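Local coordinates for ribosomal RNA processing protein 6 (Trypanosoma brucei brucei, PDB 4NLC), which probably degrades and trims RNA from the 3' end as the exosome-associated 3'-5' exoribonuclease of the RRP6 family, represented here by its catalytic core, at residues R4-T8 with E308-S312; H39-I45 with R258-R264; R129-Y133 with D161-Y165; A136-P142 with L164-N168. The protein carries 1 engineered substitution. Residues are numbered along the deposited sequence.

Contact 1. Residues R4-T8 with E308-S312; sequences RPQLT and EADDS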
# COMPACT_ATOMS: atom_id res chain seq x y z
N ARG A 4 -2.10 11.71 14.22
CA ARG A 4 -1.69 11.91 12.83
C ARG A 4 -0.18 11.70 12.61
O ARG A 4 0.59 12.63 12.84
CB ARG A 4 -2.13 13.29 12.31
CG ARG A 4 -3.63 13.47 12.24
CD ARG A 4 -4.03 14.75 11.55
NE ARG A 4 -3.75 14.74 10.10
CZ ARG A 4 -4.54 14.22 9.17
NH1 ARG A 4 -5.68 13.63 9.50
NH2 ARG A 4 -4.21 14.32 7.89
N PRO A 5 0.28 10.51 12.13
CA PRO A 5 1.73 10.31 11.95
C PRO A 5 2.42 11.31 11.02
O PRO A 5 3.57 11.65 11.27
CB PRO A 5 1.81 8.87 11.42
CG PRO A 5 0.58 8.21 11.97
CD PRO A 5 -0.47 9.28 11.85
N GLN A 6 1.71 11.84 10.00
CA GLN A 6 2.21 12.83 9.03
C GLN A 6 2.92 14.03 9.66
O GLN A 6 3.89 14.53 9.08
CB GLN A 6 1.08 13.37 8.13
CG GLN A 6 0.30 12.29 7.43
CD GLN A 6 -0.99 12.02 8.15
OE1 GLN A 6 -1.02 11.49 9.26
NE2 GLN A 6 -2.09 12.33 7.51
N LEU A 7 2.44 14.47 10.84
CA LEU A 7 3.01 15.60 11.57
C LEU A 7 4.44 15.30 12.10
O LEU A 7 5.19 16.23 12.38
CB LEU A 7 2.06 16.09 12.70
CG LEU A 7 0.56 16.36 12.35
CD1 LEU A 7 -0.12 17.17 13.45
CD2 LEU A 7 0.36 17.10 11.00
N THR A 8 4.81 14.00 12.20
CA THR A 8 6.14 13.53 12.62
C THR A 8 7.02 13.33 11.36
O THR A 8 8.19 12.97 11.51
CB THR A 8 6.06 12.19 13.40
OG1 THR A 8 5.93 11.09 12.48
CG2 THR A 8 4.96 12.15 14.45
N GLU A 308 -5.46 19.26 0.63
CA GLU A 308 -5.07 20.29 1.58
C GLU A 308 -4.98 19.75 3.02
O GLU A 308 -4.00 20.02 3.72
CB GLU A 308 -6.05 21.48 1.48
CG GLU A 308 -6.06 22.16 0.12
CD GLU A 308 -4.72 22.75 -0.31
OE1 GLU A 308 -4.24 23.70 0.36
OE2 GLU A 308 -4.15 22.25 -1.30
N ALA A 309 -5.98 18.98 3.45
CA ALA A 309 -6.01 18.45 4.82
C ALA A 309 -5.13 17.21 4.96
O ALA A 309 -4.82 16.80 6.08
CB ALA A 309 -7.44 18.12 5.21
N ASP A 310 -4.69 16.64 3.82
CA ASP A 310 -3.96 15.38 3.74
C ASP A 310 -4.81 14.26 4.37
O ASP A 310 -4.35 13.49 5.21
CB ASP A 310 -2.52 15.42 4.28
CG ASP A 310 -1.73 14.16 3.92
OD1 ASP A 310 -2.09 13.50 2.90
OD2 ASP A 310 -0.81 13.79 4.69
N ASP A 311 -6.09 14.24 3.97
CA ASP A 311 -7.06 13.25 4.39
C ASP A 311 -7.61 12.54 3.15
O ASP A 311 -7.54 13.11 2.06
CB ASP A 311 -8.21 13.94 5.14
CG ASP A 311 -8.11 13.86 6.65
OD1 ASP A 311 -7.26 13.07 7.15
OD2 ASP A 311 -8.88 14.56 7.32
N SER A 312 -8.18 11.35 3.30
CA SER A 312 -8.79 10.74 2.12
C SER A 312 -10.10 11.52 1.82
O SER A 312 -10.66 12.09 2.77
CB SER A 312 -9.10 9.27 2.36
OG SER A 312 -10.17 9.11 3.27

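Contact 2. Residues H39-I45 with R258-R264; sequences HPFAERI and RLLSLER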
# COMPACT_ATOMS: atom_id res chain seq x y z
N HIS A 39 10.22 4.39 -14.04
CA HIS A 39 10.63 3.51 -12.96
C HIS A 39 12.17 3.58 -13.00
O HIS A 39 12.76 3.22 -14.03
CB HIS A 39 10.13 2.10 -13.29
CG HIS A 39 10.34 1.09 -12.21
ND1 HIS A 39 11.61 0.79 -11.74
CD2 HIS A 39 9.44 0.27 -11.63
CE1 HIS A 39 11.43 -0.21 -10.89
NE2 HIS A 39 10.14 -0.54 -10.78
N PRO A 40 12.85 4.06 -11.93
CA PRO A 40 14.31 4.26 -12.03
C PRO A 40 15.16 2.99 -12.06
O PRO A 40 16.33 3.06 -12.42
CB PRO A 40 14.63 5.15 -10.83
CG PRO A 40 13.56 4.87 -9.86
CD PRO A 40 12.33 4.56 -10.64
N PHE A 41 14.58 1.85 -11.73
CA PHE A 41 15.33 0.59 -11.83
C PHE A 41 14.83 -0.30 -12.99
O PHE A 41 15.16 -1.48 -13.03
CB PHE A 41 15.33 -0.14 -10.47
CG PHE A 41 16.23 0.56 -9.49
CD1 PHE A 41 17.62 0.43 -9.57
CD2 PHE A 41 15.70 1.40 -8.52
CE1 PHE A 41 18.45 1.13 -8.69
CE2 PHE A 41 16.53 2.06 -7.61
CZ PHE A 41 17.90 1.94 -7.72
N ALA A 42 14.07 0.26 -13.95
CA ALA A 42 13.51 -0.52 -15.07
C ALA A 42 14.57 -1.26 -15.88
O ALA A 42 14.41 -2.46 -16.10
CB ALA A 42 12.65 0.35 -15.98
N GLU A 43 15.67 -0.59 -16.22
CA GLU A 43 16.79 -1.17 -16.98
C GLU A 43 17.50 -2.28 -16.18
O GLU A 43 17.82 -3.32 -16.75
CB GLU A 43 17.79 -0.09 -17.42
CG GLU A 43 17.17 1.04 -18.23
CD GLU A 43 16.69 2.26 -17.44
OE1 GLU A 43 16.42 2.14 -16.22
OE2 GLU A 43 16.57 3.33 -18.07
N ARG A 44 17.73 -2.08 -14.87
CA ARG A 44 18.37 -3.11 -14.05
C ARG A 44 17.49 -4.37 -13.91
O ARG A 44 18.00 -5.48 -14.06
CB ARG A 44 18.77 -2.56 -12.68
CG ARG A 44 19.83 -3.40 -12.00
CD ARG A 44 20.24 -2.82 -10.67
NE ARG A 44 21.02 -1.59 -10.79
CZ ARG A 44 21.40 -0.86 -9.74
NH1 ARG A 44 21.10 -1.26 -8.51
NH2 ARG A 44 22.09 0.25 -9.92
N ILE A 45 16.17 -4.21 -13.63
CA ILE A 45 15.24 -5.33 -13.48
C ILE A 45 15.10 -6.13 -14.80
O ILE A 45 15.08 -7.37 -14.79
CB ILE A 45 13.87 -4.87 -12.90
CG1 ILE A 45 14.03 -4.23 -11.47
CG2 ILE A 45 12.83 -6.00 -12.91
CD1 ILE A 45 12.73 -3.58 -10.87
N ARG A 258 8.38 -10.31 -11.96
CA ARG A 258 9.30 -9.26 -12.43
C ARG A 258 8.50 -8.13 -13.12
O ARG A 258 8.74 -6.97 -12.85
CB ARG A 258 10.34 -9.87 -13.38
CG ARG A 258 11.17 -8.86 -14.19
CD ARG A 258 12.50 -9.44 -14.64
NE ARG A 258 12.34 -10.45 -15.67
CZ ARG A 258 12.94 -11.64 -15.66
NH1 ARG A 258 13.79 -11.96 -14.69
NH2 ARG A 258 12.72 -12.51 -16.64
N LEU A 259 7.51 -8.49 -13.95
CA LEU A 259 6.62 -7.55 -14.60
C LEU A 259 5.86 -6.71 -13.57
O LEU A 259 5.69 -5.51 -13.78
CB LEU A 259 5.65 -8.27 -15.56
CG LEU A 259 6.33 -8.90 -16.80
CD1 LEU A 259 5.37 -9.73 -17.59
CD2 LEU A 259 6.92 -7.85 -17.70
N LEU A 260 5.47 -7.34 -12.44
CA LEU A 260 4.80 -6.64 -11.33
C LEU A 260 5.77 -5.68 -10.61
O LEU A 260 5.35 -4.59 -10.21
CB LEU A 260 4.20 -7.65 -10.33
CG LEU A 260 3.22 -7.08 -9.31
CD1 LEU A 260 1.96 -6.55 -9.98
CD2 LEU A 260 2.86 -8.10 -8.28
N SER A 261 7.05 -6.06 -10.49
CA SER A 261 8.08 -5.20 -9.88
C SER A 261 8.40 -3.98 -10.75
O SER A 261 8.92 -3.01 -10.24
CB SER A 261 9.34 -6.00 -9.57
OG SER A 261 10.13 -6.24 -10.72
N LEU A 262 8.05 -4.03 -12.06
CA LEU A 262 8.22 -2.93 -13.02
C LEU A 262 7.05 -1.93 -12.99
O LEU A 262 7.10 -0.89 -13.64
CB LEU A 262 8.47 -3.48 -14.42
CG LEU A 262 9.83 -4.17 -14.61
CD1 LEU A 262 9.87 -4.96 -15.90
CD2 LEU A 262 10.98 -3.15 -14.56
N GLU A 263 6.02 -2.23 -12.20
CA GLU A 263 4.91 -1.31 -12.04
C GLU A 263 5.35 -0.11 -11.22
O GLU A 263 6.26 -0.20 -10.39
CB GLU A 263 3.70 -2.00 -11.42
CG GLU A 263 3.13 -3.03 -12.39
CD GLU A 263 1.78 -3.62 -12.05
OE1 GLU A 263 1.27 -3.36 -10.94
OE2 GLU A 263 1.27 -4.41 -12.87
N ARG A 264 4.72 1.03 -11.50
CA ARG A 264 5.07 2.28 -10.86
C ARG A 264 3.92 2.80 -10.03
O ARG A 264 2.76 2.70 -10.44
CB ARG A 264 5.36 3.36 -11.90
CG ARG A 264 6.55 3.10 -12.79
CD ARG A 264 6.67 4.21 -13.82
NE ARG A 264 5.67 4.07 -14.87
CZ ARG A 264 4.57 4.81 -14.96
NH1 ARG A 264 4.32 5.76 -14.07
NH2 ARG A 264 3.71 4.61 -15.95

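Contact 3. Residues R129-Y133 with D161-Y165; sequences RANMY and DFGLY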
# COMPACT_ATOMS: atom_id res chain seq x y z
N ARG A 129 10.60 6.03 9.00
CA ARG A 129 10.16 6.43 7.66
C ARG A 129 11.27 7.06 6.85
O ARG A 129 11.51 6.63 5.72
CB ARG A 129 8.96 7.40 7.73
CG ARG A 129 8.41 7.79 6.35
CD ARG A 129 7.26 8.76 6.52
NE ARG A 129 6.90 9.45 5.28
CZ ARG A 129 6.09 8.95 4.35
NH1 ARG A 129 5.54 7.75 4.51
NH2 ARG A 129 5.81 9.65 3.26
N ALA A 130 11.96 8.06 7.44
CA ALA A 130 13.03 8.84 6.81
C ALA A 130 14.29 8.01 6.52
O ALA A 130 15.13 8.44 5.73
CB ALA A 130 13.40 10.02 7.70
N ASN A 131 14.43 6.83 7.15
CA ASN A 131 15.61 5.97 7.05
C ASN A 131 15.42 4.69 6.27
O ASN A 131 16.35 3.89 6.16
CB ASN A 131 16.10 5.63 8.48
CG ASN A 131 16.03 6.83 9.40
OD1 ASN A 131 15.14 6.96 10.25
ND2 ASN A 131 16.91 7.78 9.18
N MET A 132 14.21 4.45 5.75
CA MET A 132 13.89 3.20 5.05
C MET A 132 14.73 2.97 3.78
O MET A 132 14.93 1.82 3.39
CB MET A 132 12.39 3.09 4.77
CG MET A 132 11.55 2.84 6.01
SD MET A 132 11.94 1.29 6.85
CE MET A 132 11.14 0.12 5.74
N TYR A 133 15.31 4.05 3.21
CA TYR A 133 16.18 4.00 2.04
C TYR A 133 17.39 3.07 2.28
O TYR A 133 17.95 2.52 1.32
CB TYR A 133 16.63 5.41 1.63
CG TYR A 133 17.59 6.07 2.60
CD1 TYR A 133 18.96 5.89 2.50
CD2 TYR A 133 17.12 6.94 3.58
CE1 TYR A 133 19.84 6.54 3.36
CE2 TYR A 133 17.99 7.60 4.45
CZ TYR A 133 19.36 7.37 4.35
OH TYR A 133 20.24 7.99 5.20
N ASP A 161 6.37 5.78 -0.48
CA ASP A 161 6.83 6.11 0.86
C ASP A 161 8.32 6.12 1.06
O ASP A 161 8.79 6.87 1.90
CB ASP A 161 6.18 5.18 1.88
CG ASP A 161 4.68 5.41 2.02
OD1 ASP A 161 4.29 6.55 2.32
OD2 ASP A 161 3.89 4.44 1.84
N PHE A 162 9.06 5.23 0.38
CA PHE A 162 10.48 5.08 0.69
C PHE A 162 11.48 5.06 -0.48
O PHE A 162 12.66 4.80 -0.24
CB PHE A 162 10.66 3.77 1.50
CG PHE A 162 9.58 3.41 2.49
CD1 PHE A 162 9.34 4.20 3.61
CD2 PHE A 162 8.86 2.22 2.35
CE1 PHE A 162 8.36 3.85 4.55
CE2 PHE A 162 7.88 1.87 3.29
CZ PHE A 162 7.64 2.68 4.39
N GLY A 163 11.01 5.22 -1.71
CA GLY A 163 11.87 5.08 -2.89
C GLY A 163 12.54 3.71 -2.95
O GLY A 163 13.69 3.60 -3.37
N LEU A 164 11.80 2.64 -2.52
CA LEU A 164 12.26 1.25 -2.53
C LEU A 164 11.69 0.45 -3.72
O LEU A 164 10.50 0.55 -4.04
CB LEU A 164 12.00 0.53 -1.18
CG LEU A 164 12.82 1.04 0.01
CD1 LEU A 164 12.39 0.39 1.33
CD2 LEU A 164 14.29 0.80 -0.20
N TYR A 165 12.57 -0.33 -4.36
CA TYR A 165 12.33 -1.13 -5.56
C TYR A 165 12.89 -2.55 -5.42
O TYR A 165 14.00 -2.74 -4.91
CB TYR A 165 12.95 -0.43 -6.78
CG TYR A 165 12.42 0.98 -6.99
CD1 TYR A 165 13.01 2.07 -6.37
CD2 TYR A 165 11.32 1.21 -7.82
CE1 TYR A 165 12.52 3.36 -6.55
CE2 TYR A 165 10.85 2.50 -8.05
CZ TYR A 165 11.43 3.57 -7.37
OH TYR A 165 10.94 4.83 -7.58
O HOH W 1 11.02 7.95 3.26
O HOH W 2 3.52 9.03 1.54

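Contact 4. Residues A136-P142 with L164-N168; sequences APVFLQP and LYIVN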
# COMPACT_ATOMS: atom_id res chain seq x y z
N ALA A 136 17.61 -0.37 0.63
CA ALA A 136 17.92 -0.48 -0.81
C ALA A 136 19.01 -1.55 -1.14
O ALA A 136 18.83 -2.25 -2.13
CB ALA A 136 18.28 0.88 -1.41
N PRO A 137 20.07 -1.81 -0.34
CA PRO A 137 21.00 -2.91 -0.72
C PRO A 137 20.32 -4.30 -0.71
O PRO A 137 20.62 -5.13 -1.55
CB PRO A 137 22.10 -2.82 0.34
CG PRO A 137 22.04 -1.42 0.85
CD PRO A 137 20.57 -1.11 0.86
N VAL A 138 19.37 -4.52 0.20
CA VAL A 138 18.63 -5.79 0.29
C VAL A 138 17.63 -5.89 -0.86
O VAL A 138 17.66 -6.88 -1.59
CB VAL A 138 17.97 -6.03 1.69
CG1 VAL A 138 17.15 -7.33 1.70
CG2 VAL A 138 19.02 -6.07 2.79
N PHE A 139 16.75 -4.87 -1.03
CA PHE A 139 15.74 -4.92 -2.08
C PHE A 139 16.32 -4.95 -3.51
O PHE A 139 15.71 -5.57 -4.38
CB PHE A 139 14.70 -3.81 -1.94
CG PHE A 139 13.74 -4.00 -0.79
CD1 PHE A 139 12.74 -4.96 -0.85
CD2 PHE A 139 13.83 -3.21 0.35
CE1 PHE A 139 11.85 -5.15 0.23
CE2 PHE A 139 12.94 -3.40 1.43
CZ PHE A 139 11.94 -4.36 1.34
N LEU A 140 17.49 -4.32 -3.73
CA LEU A 140 18.19 -4.25 -5.02
C LEU A 140 19.11 -5.43 -5.28
O LEU A 140 19.54 -5.60 -6.42
CB LEU A 140 18.99 -2.93 -5.17
CG LEU A 140 18.18 -1.61 -5.23
CD1 LEU A 140 19.12 -0.39 -5.39
CD2 LEU A 140 17.17 -1.63 -6.37
N GLN A 141 19.43 -6.24 -4.25
CA GLN A 141 20.35 -7.38 -4.34
C GLN A 141 19.74 -8.49 -5.18
O GLN A 141 18.79 -9.13 -4.73
CB GLN A 141 20.76 -7.85 -2.92
CG GLN A 141 21.79 -8.99 -2.78
CD GLN A 141 22.98 -8.99 -3.68
OE1 GLN A 141 23.96 -8.28 -3.48
NE2 GLN A 141 22.96 -9.89 -4.63
N PRO A 142 20.28 -8.75 -6.40
CA PRO A 142 19.72 -9.81 -7.25
C PRO A 142 19.85 -11.23 -6.70
O PRO A 142 19.11 -12.10 -7.12
CB PRO A 142 20.47 -9.64 -8.57
CG PRO A 142 21.73 -8.98 -8.21
CD PRO A 142 21.43 -8.09 -7.06
N LEU A 164 11.80 2.64 -2.52
CA LEU A 164 12.26 1.25 -2.53
C LEU A 164 11.69 0.45 -3.72
O LEU A 164 10.50 0.55 -4.04
CB LEU A 164 12.00 0.53 -1.18
CG LEU A 164 12.82 1.04 0.01
CD1 LEU A 164 12.39 0.39 1.33
CD2 LEU A 164 14.29 0.80 -0.20
N TYR A 165 12.57 -0.33 -4.36
CA TYR A 165 12.33 -1.13 -5.56
C TYR A 165 12.89 -2.55 -5.42
O TYR A 165 14.00 -2.74 -4.91
CB TYR A 165 12.95 -0.43 -6.78
CG TYR A 165 12.42 0.98 -6.99
CD1 TYR A 165 13.01 2.07 -6.37
CD2 TYR A 165 11.32 1.21 -7.82
CE1 TYR A 165 12.52 3.36 -6.55
CE2 TYR A 165 10.85 2.50 -8.05
CZ TYR A 165 11.43 3.57 -7.37
OH TYR A 165 10.94 4.83 -7.58
N ILE A 166 12.11 -3.54 -5.92
CA ILE A 166 12.41 -4.96 -5.78
C ILE A 166 13.05 -5.59 -7.01
O ILE A 166 12.44 -5.69 -8.07
CB ILE A 166 11.15 -5.74 -5.31
CG1 ILE A 166 10.36 -4.96 -4.24
CG2 ILE A 166 11.56 -7.11 -4.77
CD1 ILE A 166 8.79 -5.20 -4.29
N VAL A 167 14.30 -6.02 -6.85
CA VAL A 167 15.06 -6.74 -7.86
C VAL A 167 14.92 -8.22 -7.42
O VAL A 167 15.30 -8.58 -6.31
CB VAL A 167 16.55 -6.27 -7.92
CG1 VAL A 167 17.39 -7.19 -8.81
CG2 VAL A 167 16.65 -4.82 -8.41
N ASN A 168 14.30 -9.03 -8.27
CA ASN A 168 14.00 -10.44 -8.04
C ASN A 168 12.90 -10.65 -6.99
O ASN A 168 13.07 -11.30 -5.95
CB ASN A 168 15.23 -11.29 -7.78
CG ASN A 168 15.85 -11.74 -9.07
OD1 ASN A 168 15.17 -11.91 -10.10
ND2 ASN A 168 17.14 -11.93 -9.06

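Contact 1. Residues R4-T8 with E308-S312
A Schellman motif closes helix 289-309, and the N-terminal loop of the chain comes to rest against it, 300 residues away in sequence but close in space. Asp-310 is the C' residue, with positive phi (58°); Asp-310 N bonds to Arg-307 O and Asp-311 N to Ala-306 O. Arginine suits the place because its planar N-H groups can reach a carbonyl of the capping turn, Asp-310 O, and the Asp-311 carboxylate together. Arg-4 NH1 forms a salt bridge and well-aligned hydrogen bond with Asp-311 OD1 (2.9 Å, 161°). Arg-4 NH2 gives a short but bent, weak bond to Asp-310 O at 2.8 Å and another weak one, within the salt bridge, to Asp-311 OD1 at 3.4 Å; it also lies 3.1 Å from Ala-309 O, at too poor an angle to bond.

The carboxylate of Asp-310 is satisfied mainly from elsewhere: OD1 accepts from Asn-15 ND2 and Tyr-105 N. Across the joint, the 3-10 turn of residues 5-8 is held by Thr-8 N and Thr-8 OG1, which both donate to Pro-5 O. The contact thus ties the N-terminal loop to the HRDC region, beside the 102-108 part of the exonuclease domain. Gln-6 NE2 bonds weakly to Tyr-103 O there, and weakly again to Asp-310 OD2 at 3.4 Å.

Contact 2. Residues H39-I45 with R258-R264
A type I turn from His-39 to Ala-42 leads into helix 42-46, with Phe-41 at the N-cap position, and this unit lies beside the last turn of helix 249-261 and the chain that leaves it. The two backbones run in opposite senses: His-39 pairs with Arg-264 (CA to CA 6.1 Å), Ala-42 with Leu-262 (6.2 Å) and Ile-45 with Arg-258 (7.2 Å). Small Ala-42 allows the close middle approach, leaving room for Leu-262 CD2 at 3.7 Å from Ala-42 CA.

The same Leu-262 CD2 reaches Ile-45 CB at 3.8 Å. Ile-45 also lays CG2 against the aliphatic Arg-258 CG at 3.5 Å, so the long arginine covers the apolar patch with its methylenes. Ser-261 can face this patch because its hydroxyl is already spent on Arg-258 O (2.6 Å). His-39 is the polar link. Its NE2 donates to Ser-261 O at 2.8 Å, while ND1 accepts from Phe-41 N at 3.2 Å. Arg-264 CG lies at the imidazole edge, 3.8 Å from His-39 CB. The rings of His-39 and Phe-41 also meet that of Tyr-165. The whole is a turn leading into a short helix, packed antiparallel on the end of helix 249-261 through a side-chain-to-main-chain histidine bond, beside edge strand 169-171 of the RNase H-like exonuclease domain, where Ser-261 touches Leu-169.

Contact 3. Residues R129-Y133 with D161-Y165
Charge pairing holds one edge of this contact. Arg-129 NH1 makes a nearly straight salt-bridge hydrogen bond to Asp-161 OD1 (2.8 Å, 163°), and Asp-161 OD2 is taken by Thr-109 OG1 on strand 108-115. Water reinforces the pair twice: one molecule donates to Arg-129 O and Asp-161 O, while a second accepts from Arg-129 NH2 and donates to Asp-161 OD1. Apolar contacts fill the interior. Flexible, unbranched Met-132 fits over the Phe-162 ring, with CG 3.9 Å from its centroid in a CH-pi contact and SD at 5.1 Å in a Met-aromatic one; Met-132 CB comes within 3.4 Å of Phe-162 CD1. Leu-164 CD1 adds an apolar contact to Met-132 CB at 4.4 Å. Between Phe-162 and Leu-164, Gly-163 turns the chain with positive phi (58°), a conformation glycine takes easily. In this part of the exonuclease domain, the 3-10 segment is therefore joined to the end of helix 152-162 by a buried apolar seam with a hydrated ionic edge.

Contact 4. Residues A136-P142 with L164-N168
Leu-164 and Phe-139 open the apolar centre, with Phe-139 CE2 3.8 Å from Leu-164 CD1, and compact Ala-136 lets Leu-164 CD2 approach its backbone N to 3.6 Å. Two residues on, Ile-166 CG1 lies 4.1 Å from Phe-139 CD1, although its CA-to-CB bond points away; Ile-166 also packs on helix 152-162 and strand 145-148. Beta-branched Val-167 points toward the helix and fills the far end, its CG2 3.8 Å from Leu-140 CD2 and its CG1 3.9 Å from Pro-142 CB. Alongside this centre lies a backbone bond, Val-167 N donating almost linearly to Phe-139 O (2.9 Å, 175°). Farther out, Asn-168 ND2 donates to Pro-142 O at 2.8 Å and also bonds Ser-49 O. Extended residues 164-167 lead, through Asn-168 with positive phi, into edge strand 169-171. Helix 136-140 thus packs on the loop completing the crossover from strand 145-148 to parallel strand 169-171, a beta-alpha-beta unit in the alpha/beta fold, with its mixed sheet, of the RNase H-like exonuclease domain.

In the fold
Contact 4 is the most buried of the set and chiefly apolar; contacts 2 and 3 are partly buried, and contact 1 lies at the surface, relying on charge and hydrogen bonds. Contacts 3 and 4 meet in Leu-164, which touches both the 3-10 turn 129-133 and helix 136-140; its neighbour Tyr-165 touches only the latter. Contact 2 reaches Tyr-165 too, whose ring touches His-39, Pro-40 and Phe-41, bringing the N-terminal region onto the exonuclease domain. Contact 1 stands apart, its centre about 29 Å from those of contacts 2 and 4 and about 18 Å from that of contact 3, and joins the start of the chain to the HRDC region beside the exonuclease domain.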